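Local coordinates for protein soluble inorganic pyrophosphatase (Toxoplasma gondii, PDB 5WRT) that probably hydrolyses inorganic pyrophosphate to orthophosphate with the help of magnesium ions, as a member of the soluble PPase family, at residues L45-V50 with D216-V221; R59-Q64 with T70-D75; N171-V176 with G182-I187; R192-P197 with V201-G206. All coordinates share one frame; numbering follows the deposited sequence.

Contact 1 (L45-V50 with D216-V221); sequences LLFNMV and DAERVV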
# COMPACT_ATOMS: atom_id res chain seq x y z
N LEU A 45 4.33 19.16 23.48
CA LEU A 45 2.98 18.67 23.72
C LEU A 45 2.88 17.20 23.35
O LEU A 45 3.23 16.79 22.24
CB LEU A 45 1.98 19.49 22.91
CG LEU A 45 0.51 19.13 23.03
CD1 LEU A 45 0.00 19.32 24.45
CD2 LEU A 45 -0.28 19.97 22.05
N LEU A 46 2.41 16.39 24.30
CA LEU A 46 2.28 14.95 24.12
C LEU A 46 0.82 14.54 24.16
O LEU A 46 0.05 15.03 24.99
CB LEU A 46 3.07 14.19 25.19
CG LEU A 46 4.59 14.33 25.13
CD1 LEU A 46 5.25 13.44 26.18
CD2 LEU A 46 5.09 13.99 23.74
N PHE A 47 0.45 13.63 23.26
CA PHE A 47 -0.86 13.00 23.27
C PHE A 47 -0.66 11.52 23.49
O PHE A 47 0.32 10.94 22.99
CB PHE A 47 -1.62 13.21 21.95
CG PHE A 47 -1.78 14.65 21.54
CD1 PHE A 47 -0.73 15.34 20.97
CD2 PHE A 47 -3.00 15.29 21.68
CE1 PHE A 47 -0.88 16.66 20.58
CE2 PHE A 47 -3.16 16.60 21.29
CZ PHE A 47 -2.10 17.29 20.74
N ASN A 48 -1.56 10.88 24.22
CA ASN A 48 -1.50 9.44 24.36
C ASN A 48 -2.14 8.77 23.16
O ASN A 48 -3.17 9.23 22.64
CB ASN A 48 -2.17 8.98 25.66
CG ASN A 48 -1.17 8.76 26.78
OD1 ASN A 48 -0.02 8.38 26.54
ND2 ASN A 48 -1.60 8.98 28.01
N MET A 49 -1.52 7.69 22.70
CA MET A 49 -2.03 6.90 21.59
C MET A 49 -2.29 5.49 22.06
O MET A 49 -1.41 4.85 22.66
CB MET A 49 -1.03 6.90 20.43
CG MET A 49 -1.21 5.74 19.45
SD MET A 49 0.07 5.69 18.18
CE MET A 49 -0.61 4.47 17.06
N VAL A 50 -3.50 4.99 21.81
CA VAL A 50 -3.83 3.60 22.06
C VAL A 50 -3.54 2.83 20.78
O VAL A 50 -4.19 3.03 19.76
CB VAL A 50 -5.30 3.44 22.49
CG1 VAL A 50 -5.66 1.96 22.60
CG2 VAL A 50 -5.55 4.15 23.81
N ASP A 216 -2.01 22.43 12.59
CA ASP A 216 -3.35 22.09 12.15
C ASP A 216 -3.78 20.74 12.71
O ASP A 216 -4.93 20.56 13.11
CB ASP A 216 -3.43 22.07 10.62
CG ASP A 216 -3.44 23.46 10.03
OD1 ASP A 216 -4.06 24.36 10.62
OD2 ASP A 216 -2.83 23.65 8.95
N ALA A 217 -2.85 19.78 12.74
CA ALA A 217 -3.18 18.46 13.27
C ALA A 217 -3.44 18.50 14.77
O ALA A 217 -4.23 17.70 15.28
CB ALA A 217 -2.06 17.47 12.94
N GLU A 218 -2.78 19.41 15.49
CA GLU A 218 -3.11 19.60 16.90
C GLU A 218 -4.55 20.05 17.06
O GLU A 218 -5.27 19.57 17.93
CB GLU A 218 -2.16 20.63 17.52
CG GLU A 218 -0.74 20.16 17.74
CD GLU A 218 0.19 21.30 18.13
OE1 GLU A 218 -0.31 22.43 18.32
OE2 GLU A 218 1.41 21.07 18.25
N ARG A 219 -5.00 20.98 16.20
CA ARG A 219 -6.37 21.46 16.27
C ARG A 219 -7.38 20.38 15.90
O ARG A 219 -8.49 20.37 16.42
CB ARG A 219 -6.55 22.68 15.36
CG ARG A 219 -5.92 23.96 15.90
CD ARG A 219 -6.26 25.15 15.01
NE ARG A 219 -5.39 25.24 13.84
CZ ARG A 219 -4.19 25.82 13.85
NH1 ARG A 219 -3.72 26.36 14.96
NH2 ARG A 219 -3.46 25.86 12.74
N VAL A 220 -7.01 19.48 14.99
CA VAL A 220 -7.87 18.34 14.67
C VAL A 220 -8.12 17.50 15.92
O VAL A 220 -9.25 17.10 16.21
CB VAL A 220 -7.27 17.51 13.53
CG1 VAL A 220 -7.93 16.14 13.46
CG2 VAL A 220 -7.40 18.24 12.20
N VAL A 221 -7.06 17.24 16.69
CA VAL A 221 -7.20 16.44 17.91
C VAL A 221 -8.03 17.19 18.95
O VAL A 221 -8.89 16.60 19.61
CB VAL A 221 -5.82 16.04 18.45
CG1 VAL A 221 -5.98 15.08 19.63
CG2 VAL A 221 -4.98 15.41 17.36
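L45 sends its isobutyl group toward helix 214-232 and meets the carboxylate end of E218. With CG turned opposite the backbone N (chi1 -180°), the CD2 methyl of L45 comes to 4.2 Å from CD of E218, the two side chains running aslant to one another. Two residues on, F47 makes the main contact. Its first torsion (chi1 -55°) sets the ring opposite the carbonyl carbon, reaching forward between two residues that lie about one helical turn apart. CE2 of F47 touches the CG1 methyl of V221 at 3.6 Å, and CD2 of F47 lies at the same distance from that methyl. At the far end of the ring, CZ of F47 is 4.4 Å from CG of E218, a looser approach. The glutamate thus gives its aliphatic stem to F47 and its carboxylate carbon to L45. No hydrogen bond crosses between the segments, and even the nearest CA pair, F47 and V221, is 9.0 Å apart, so side chains alone bridge the gap. Around them F36 meets the F47 ring at an inclined angle, V141 touches F47 and L121 touches V221, while D216 and R219 pair with each other on the helix. The example illustrates how the last helix of this fragment, 214-232, joins the curled, closed beta-sheet of a family I pyrophosphatase, an OB-like barrel, through side-chain packing, chiefly F47 on V221.

Contact 2 (R59-Q64 with T70-D75); sequences RKMEMQ and TPIMQD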
# COMPACT_ATOMS: atom_id res chain seq x y z
N ARG A 59 -4.42 -7.55 10.62
CA ARG A 59 -5.71 -7.83 11.25
C ARG A 59 -6.33 -6.53 11.75
O ARG A 59 -5.66 -5.69 12.36
CB ARG A 59 -5.54 -8.80 12.42
CG ARG A 59 -5.09 -10.19 12.03
CD ARG A 59 -5.13 -11.13 13.23
NE ARG A 59 -4.83 -12.50 12.85
CZ ARG A 59 -3.63 -13.06 12.94
NH1 ARG A 59 -2.61 -12.36 13.41
NH2 ARG A 59 -3.45 -14.32 12.57
N LYS A 60 -7.62 -6.36 11.49
CA LYS A 60 -8.32 -5.12 11.82
C LYS A 60 -8.72 -5.17 13.30
O LYS A 60 -9.86 -5.46 13.67
CB LYS A 60 -9.53 -4.93 10.92
CG LYS A 60 -10.24 -3.59 11.09
CD LYS A 60 -10.99 -3.20 9.83
CE LYS A 60 -11.90 -2.01 10.08
NZ LYS A 60 -13.03 -1.96 9.11
N MET A 61 -7.74 -4.87 14.15
CA MET A 61 -7.99 -4.76 15.58
C MET A 61 -8.51 -3.36 15.90
O MET A 61 -7.99 -2.36 15.41
CB MET A 61 -6.71 -5.04 16.37
CG MET A 61 -6.01 -6.32 15.95
SD MET A 61 -6.97 -7.81 16.27
CE MET A 61 -7.11 -7.75 18.06
N GLU A 62 -9.53 -3.30 16.75
CA GLU A 62 -10.14 -2.03 17.12
C GLU A 62 -10.72 -2.12 18.52
O GLU A 62 -11.11 -3.20 18.97
CB GLU A 62 -11.26 -1.61 16.15
CG GLU A 62 -10.82 -1.27 14.74
CD GLU A 62 -12.00 -1.02 13.82
OE1 GLU A 62 -13.13 -1.42 14.16
OE2 GLU A 62 -11.78 -0.41 12.75
N MET A 63 -10.76 -0.98 19.20
CA MET A 63 -11.49 -0.88 20.46
C MET A 63 -12.97 -1.15 20.22
O MET A 63 -13.58 -0.58 19.31
CB MET A 63 -11.30 0.50 21.07
CG MET A 63 -9.89 0.77 21.56
SD MET A 63 -9.73 2.34 22.44
CE MET A 63 -9.85 3.52 21.10
N GLN A 64 -13.55 -2.03 21.04
CA GLN A 64 -14.97 -2.38 20.93
C GLN A 64 -15.75 -1.46 21.86
O GLN A 64 -15.89 -1.72 23.06
CB GLN A 64 -15.19 -3.85 21.27
CG GLN A 64 -14.41 -4.82 20.39
CD GLN A 64 -14.73 -4.65 18.91
OE1 GLN A 64 -15.89 -4.65 18.51
NE2 GLN A 64 -13.69 -4.50 18.09
N THR A 70 -14.32 -1.22 26.86
CA THR A 70 -13.92 -1.00 25.48
C THR A 70 -12.63 -1.76 25.09
O THR A 70 -11.64 -1.15 24.72
CB THR A 70 -13.75 0.49 25.20
OG1 THR A 70 -12.65 1.00 25.95
CG2 THR A 70 -15.01 1.24 25.60
N PRO A 71 -12.65 -3.09 25.18
CA PRO A 71 -11.44 -3.85 24.86
C PRO A 71 -11.13 -3.82 23.37
O PRO A 71 -11.97 -3.49 22.53
CB PRO A 71 -11.80 -5.27 25.31
CG PRO A 71 -13.27 -5.34 25.15
CD PRO A 71 -13.79 -3.97 25.49
N ILE A 72 -9.89 -4.18 23.06
CA ILE A 72 -9.44 -4.26 21.67
C ILE A 72 -9.61 -5.70 21.21
O ILE A 72 -9.07 -6.63 21.82
CB ILE A 72 -7.98 -3.80 21.54
CG1 ILE A 72 -7.84 -2.33 21.93
CG2 ILE A 72 -7.48 -4.01 20.11
CD1 ILE A 72 -6.42 -1.83 21.92
N MET A 73 -10.37 -5.88 20.13
CA MET A 73 -10.62 -7.18 19.54
C MET A 73 -10.58 -7.03 18.03
O MET A 73 -10.56 -5.91 17.50
CB MET A 73 -11.97 -7.76 19.98
CG MET A 73 -12.23 -7.71 21.48
SD MET A 73 -13.76 -8.54 21.96
CE MET A 73 -13.40 -10.24 21.54
N GLN A 74 -10.58 -8.15 17.32
CA GLN A 74 -10.56 -8.12 15.87
C GLN A 74 -11.96 -7.84 15.33
O GLN A 74 -12.95 -8.41 15.80
CB GLN A 74 -10.03 -9.44 15.30
CG GLN A 74 -9.78 -9.40 13.81
CD GLN A 74 -8.88 -10.52 13.33
OE1 GLN A 74 -8.39 -11.31 14.13
NE2 GLN A 74 -8.64 -10.58 12.03
N ASP A 75 -12.03 -6.95 14.35
CA ASP A 75 -13.30 -6.61 13.72
C ASP A 75 -13.89 -7.83 13.01
O ASP A 75 -13.17 -8.71 12.54
CB ASP A 75 -13.12 -5.46 12.74
CG ASP A 75 -14.43 -4.85 12.29
OD1 ASP A 75 -15.38 -4.82 13.09
OD2 ASP A 75 -14.51 -4.40 11.12
O HOH W 1 -7.13 -13.02 10.99
O HOH W 2 -14.73 -3.44 15.13
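E62 and M73 form the hydrogen-bonded pair at the middle of two antiparallel strands, whose short axes approach to 4.4 Å with their directions 141° apart. E62 N gives a bond of 2.9 Å to M73 O, and M73 N returns one to E62 O. D75 N binds K60 O and Q64 N binds P71 O. M61 with Q74 and M63 with I72 are the non-hydrogen-bonded pairs.

Q64 bends back (chi2 -58°) so that its NE2 reaches E62 O at 3.0 Å from above the carbonyl plane, on the face opposite to M73 N. On the side of M61 and M63, I72 makes apolar contacts with both, CG of M63 lying 3.7 Å from CG1 of I72, while SD of M61 is 3.6 Å from CB of Q74. The Q74 amide crosses R59, planes 76° apart, with Q74 OE1 3.4 Å from R59 CD; one water accepts from R59 NE and Q74 NE2, the latter also bonding to R83 O. On the other side E62 and D75 run alongside each other, like charges that a shared water probably eases, donating to E62 OE1 at 2.8 Å. K60 NZ adds a weak salt bridge to D75 OD2, which R83 also binds. M63 N binds E52 OE2, a magnesium ligand in a structure of this protein. This twisted beta-hairpin borders the metal site, the side chain of E62 lying about 5 Å from a bound magnesium ion.

Contact 3 (N171-V176 with G182-I187); sequences NSVADV and GVVPGI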
# COMPACT_ATOMS: atom_id res chain seq x y z
N ASN A 171 9.34 17.63 14.17
CA ASN A 171 8.31 18.51 14.70
C ASN A 171 7.22 18.88 13.70
O ASN A 171 6.20 19.42 14.12
CB ASN A 171 8.93 19.80 15.26
CG ASN A 171 10.03 19.53 16.27
OD1 ASN A 171 9.77 19.01 17.36
ND2 ASN A 171 11.26 19.88 15.93
N SER A 172 7.40 18.62 12.41
CA SER A 172 6.36 18.88 11.43
C SER A 172 6.56 17.97 10.22
O SER A 172 7.52 17.19 10.16
CB SER A 172 6.34 20.36 11.00
OG SER A 172 5.05 20.72 10.54
N VAL A 173 5.63 18.07 9.27
CA VAL A 173 5.69 17.29 8.04
C VAL A 173 7.03 17.47 7.34
O VAL A 173 7.61 16.51 6.82
CB VAL A 173 4.52 17.67 7.11
CG1 VAL A 173 4.63 16.93 5.78
CG2 VAL A 173 3.19 17.38 7.79
N ALA A 174 7.54 18.70 7.30
CA ALA A 174 8.77 18.98 6.57
C ALA A 174 9.94 18.16 7.11
O ALA A 174 10.78 17.70 6.33
CB ALA A 174 9.08 20.48 6.63
N ASP A 175 10.01 17.98 8.43
CA ASP A 175 11.07 17.15 9.00
C ASP A 175 10.91 15.70 8.59
O ASP A 175 11.91 15.00 8.35
CB ASP A 175 11.08 17.28 10.52
CG ASP A 175 11.36 18.70 10.98
OD1 ASP A 175 12.12 19.41 10.30
OD2 ASP A 175 10.82 19.10 12.04
N VAL A 176 9.67 15.21 8.50
CA VAL A 176 9.44 13.83 8.07
C VAL A 176 9.87 13.65 6.62
O VAL A 176 10.57 12.69 6.28
CB VAL A 176 7.97 13.44 8.29
CG1 VAL A 176 7.74 11.99 7.89
CG2 VAL A 176 7.56 13.68 9.73
N GLY A 182 9.52 8.91 1.90
CA GLY A 182 8.49 7.94 1.59
C GLY A 182 7.49 7.67 2.69
O GLY A 182 6.52 6.95 2.45
N VAL A 183 7.68 8.24 3.89
CA VAL A 183 6.76 7.96 4.98
C VAL A 183 5.43 8.67 4.75
O VAL A 183 4.36 8.05 4.79
CB VAL A 183 7.38 8.36 6.33
CG1 VAL A 183 6.32 8.38 7.42
CG2 VAL A 183 8.49 7.39 6.69
N VAL A 184 5.47 9.98 4.49
CA VAL A 184 4.23 10.72 4.24
C VAL A 184 3.51 10.21 2.99
O VAL A 184 2.31 9.91 3.07
CB VAL A 184 4.51 12.23 4.19
CG1 VAL A 184 3.26 12.99 3.78
CG2 VAL A 184 5.00 12.72 5.55
N PRO A 185 4.16 10.10 1.82
CA PRO A 185 3.43 9.55 0.66
C PRO A 185 3.07 8.08 0.83
O PRO A 185 2.03 7.65 0.31
CB PRO A 185 4.40 9.76 -0.51
CG PRO A 185 5.74 9.81 0.13
CD PRO A 185 5.54 10.47 1.46
N GLY A 186 3.89 7.31 1.54
CA GLY A 186 3.53 5.92 1.79
C GLY A 186 2.24 5.78 2.58
O GLY A 186 1.41 4.92 2.30
N ILE A 187 2.06 6.65 3.58
CA ILE A 187 0.83 6.62 4.37
C ILE A 187 -0.36 7.10 3.54
O ILE A 187 -1.44 6.51 3.58
CB ILE A 187 0.99 7.44 5.66
CG1 ILE A 187 1.95 6.74 6.62
CG2 ILE A 187 -0.35 7.69 6.32
CD1 ILE A 187 2.49 7.64 7.71
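V176 and V184 face each other with CG1 held opposite the backbone N in both (chi1 -178° and 174°), yet they use different branches. From V176 it is the CG1 methyl that projects; from V184 it is CG2, which lies opposite the carbonyl carbon. These two methyls meet at 3.7 Å, the side chains passing aslant. The same CG1 of V176 also touches CG1 of V183 at 3.9 Å, there crossing at about a right angle, so a single methyl lodges against two consecutive valines of the second helix. One turn earlier, V173 extends the patch with its CG1 at 4.2 Å from CG2 of V184. The meeting is wholly aliphatic, methyl on methyl at its closest points, and no hydrogen bond links the segments.

The polar groups are occupied at the helix beginnings instead. D175 receives N171 N on the anti lone pair of OD2 at 3.0 Å, and S172 N bonds weakly to the same oxygen; OD1 pairs with R178. G182, with a positive phi of 85°, stands just before helix 183-193, and its O takes G186 N at 2.8 Å as well as the indole NE1 of W193 from the second subunit. L142 touches V176 and A211 reaches both V173 and V184, which places V176 and V184 against the sheet, with the loop residue I126 beside V183; V173 stays partly exposed. The arrangement is that of two successive helices, 173-179 and 183-193, folded against each other through branched side chains and laid on strands 136-149 and 204-212, with the start of the second helix at the subunit interface.

Contact 4 (R192-P197 with V201-G206); sequences RWYKLP and VVNQFG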
# COMPACT_ATOMS: atom_id res chain seq x y z
N ARG A 192 -5.24 5.64 0.53
CA ARG A 192 -5.98 5.93 -0.69
C ARG A 192 -6.45 4.65 -1.37
O ARG A 192 -7.55 4.60 -1.92
CB ARG A 192 -5.12 6.75 -1.65
CG ARG A 192 -5.90 7.32 -2.83
CD ARG A 192 -5.04 7.42 -4.09
NE ARG A 192 -3.89 8.29 -3.92
CZ ARG A 192 -3.91 9.61 -4.09
NH1 ARG A 192 -5.04 10.22 -4.43
NH2 ARG A 192 -2.81 10.32 -3.91
N TRP A 193 -5.62 3.60 -1.34
CA TRP A 193 -5.83 2.42 -2.17
C TRP A 193 -6.32 1.19 -1.42
O TRP A 193 -6.76 0.23 -2.07
CB TRP A 193 -4.52 2.06 -2.90
CG TRP A 193 -4.13 3.04 -3.96
CD1 TRP A 193 -3.21 4.04 -3.86
CD2 TRP A 193 -4.65 3.11 -5.30
NE1 TRP A 193 -3.12 4.73 -5.05
CE2 TRP A 193 -3.99 4.18 -5.95
CE3 TRP A 193 -5.60 2.37 -6.01
CZ2 TRP A 193 -4.26 4.53 -7.27
CZ3 TRP A 193 -5.86 2.72 -7.32
CH2 TRP A 193 -5.19 3.79 -7.94
N TYR A 194 -6.28 1.18 -0.08
CA TYR A 194 -6.42 -0.08 0.64
C TYR A 194 -7.83 -0.67 0.58
O TYR A 194 -8.00 -1.85 0.91
CB TYR A 194 -5.99 0.08 2.10
CG TYR A 194 -7.00 0.76 3.00
CD1 TYR A 194 -7.39 2.08 2.76
CD2 TYR A 194 -7.55 0.10 4.08
CE1 TYR A 194 -8.30 2.71 3.59
CE2 TYR A 194 -8.46 0.72 4.91
CZ TYR A 194 -8.84 2.02 4.66
OH TYR A 194 -9.75 2.65 5.48
N LYS A 195 -8.84 0.10 0.17
CA LYS A 195 -10.19 -0.44 0.06
C LYS A 195 -10.60 -0.70 -1.39
O LYS A 195 -11.78 -0.96 -1.65
CB LYS A 195 -11.18 0.51 0.73
CG LYS A 195 -11.06 0.60 2.24
CD LYS A 195 -12.02 1.64 2.79
CE LYS A 195 -12.38 1.35 4.25
NZ LYS A 195 -13.79 1.74 4.62
N LEU A 196 -9.66 -0.61 -2.33
CA LEU A 196 -9.97 -1.00 -3.70
C LEU A 196 -10.31 -2.48 -3.83
O LEU A 196 -11.30 -2.81 -4.52
CB LEU A 196 -8.82 -0.61 -4.64
CG LEU A 196 -9.18 -0.74 -6.13
CD1 LEU A 196 -10.10 0.39 -6.56
CD2 LEU A 196 -7.93 -0.79 -7.00
N PRO A 197 -9.56 -3.42 -3.24
CA PRO A 197 -9.96 -4.83 -3.38
C PRO A 197 -11.24 -5.18 -2.65
O PRO A 197 -12.00 -6.03 -3.13
CB PRO A 197 -8.76 -5.60 -2.80
CG PRO A 197 -7.65 -4.60 -2.70
CD PRO A 197 -8.31 -3.29 -2.47
N VAL A 201 -13.29 1.02 -4.40
CA VAL A 201 -13.32 2.47 -4.27
C VAL A 201 -11.90 2.97 -4.05
O VAL A 201 -11.11 2.33 -3.34
CB VAL A 201 -14.23 2.94 -3.11
CG1 VAL A 201 -15.69 2.74 -3.47
CG2 VAL A 201 -13.87 2.22 -1.83
N VAL A 202 -11.57 4.09 -4.68
CA VAL A 202 -10.33 4.81 -4.41
C VAL A 202 -10.69 6.03 -3.57
O VAL A 202 -11.51 6.86 -3.99
CB VAL A 202 -9.62 5.21 -5.71
CG1 VAL A 202 -8.35 5.98 -5.39
CG2 VAL A 202 -9.31 3.99 -6.55
N ASN A 203 -10.09 6.14 -2.39
CA ASN A 203 -10.42 7.25 -1.51
C ASN A 203 -9.83 8.55 -2.04
O ASN A 203 -8.90 8.57 -2.84
CB ASN A 203 -9.92 6.98 -0.09
CG ASN A 203 -10.60 5.78 0.55
OD1 ASN A 203 -11.83 5.70 0.61
ND2 ASN A 203 -9.79 4.84 1.03
N GLN A 204 -10.39 9.66 -1.56
CA GLN A 204 -9.90 10.99 -1.87
C GLN A 204 -9.31 11.63 -0.62
O GLN A 204 -9.44 11.11 0.49
CB GLN A 204 -11.02 11.87 -2.44
CG GLN A 204 -11.81 11.24 -3.57
CD GLN A 204 -13.02 12.07 -3.96
OE1 GLN A 204 -13.05 12.67 -5.04
NE2 GLN A 204 -14.01 12.12 -3.08
N PHE A 205 -8.65 12.76 -0.82
CA PHE A 205 -8.08 13.53 0.27
C PHE A 205 -8.47 14.99 0.13
O PHE A 205 -8.38 15.56 -0.96
CB PHE A 205 -6.55 13.39 0.31
CG PHE A 205 -6.07 12.03 0.70
CD1 PHE A 205 -5.83 11.06 -0.27
CD2 PHE A 205 -5.88 11.70 2.03
CE1 PHE A 205 -5.39 9.80 0.09
CE2 PHE A 205 -5.45 10.44 2.40
CZ PHE A 205 -5.20 9.49 1.42
N GLY A 206 -8.92 15.58 1.23
CA GLY A 206 -9.19 17.00 1.26
C GLY A 206 -7.90 17.80 1.27
O GLY A 206 -6.79 17.27 1.32
O HOH W 3 -9.43 2.60 -1.37
O HOH W 4 -7.62 9.79 -4.74
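Where helix 183-193 gives way to the type I turn W193-L196 and the short helix 196-199, before the chain returns as 201-206 toward strand 204-212, R192 and N203 supply the one direct hydrogen bond between the segments. N203 N donates to R192 O at 3.0 Å, in the carbonyl plane and on a lone pair, with an N-H...O angle of 158°. That carbonyl oxygen also accepts from a water at 2.8 Å. The same water donates to V201 O at 2.6 Å and accepts from K195 N, binding helix end, turn and returning chain at one point. A second water joins R192 NH1, lying in the guanidinium plane at 2.6 Å, to N203 O.

Side-chain packing surrounds these bonds. CB of R192 sits at the edge of the F205 ring, 3.5 Å from CE1, and CD1 of F205 lies over one face of the guanidinium. R192 CD in turn rests over the W193 ring toward its rim. The CG2 methyl of V202 fits beside L196 CD1 at 3.7 Å and also touches W193 CZ3. N203 ND2 approaches Y194 CE1 at 3.6 Å, but its bond goes to F191 O. Y194 itself is stacked on W190 and has K195 CG over the centre of its ring.

W193 meets W91 of the second subunit edge-to-face, and R192 is paired with E189 and E209. The buried charge of R192 is therefore probably well compensated, and R192 O accepts from N203 N and from a water, so this carbonyl near the helix end is well satisfied.

Contact 2 borders the metal site, contact 3 the dimer interface, contact 4 approaches both, and contact 1 lies in the body of the fold. Contacts 1 and 2, centres 21 Å apart, nevertheless touch: V50 CG1 of strand 47-53 meets I72 CD1 of the hairpin at 3.9 Å. D117, D122 and D154 form the metal site; the side chains of E62 in contact 2, Y194 in contact 4 and V221 in contact 1 lie about 5, 8 and 12 Å from a bound magnesium ion. Contact 3 lies away from that site. It shares helix 183-193 with contact 4, one at each end, their centres 19 Å apart, and both touch the second subunit.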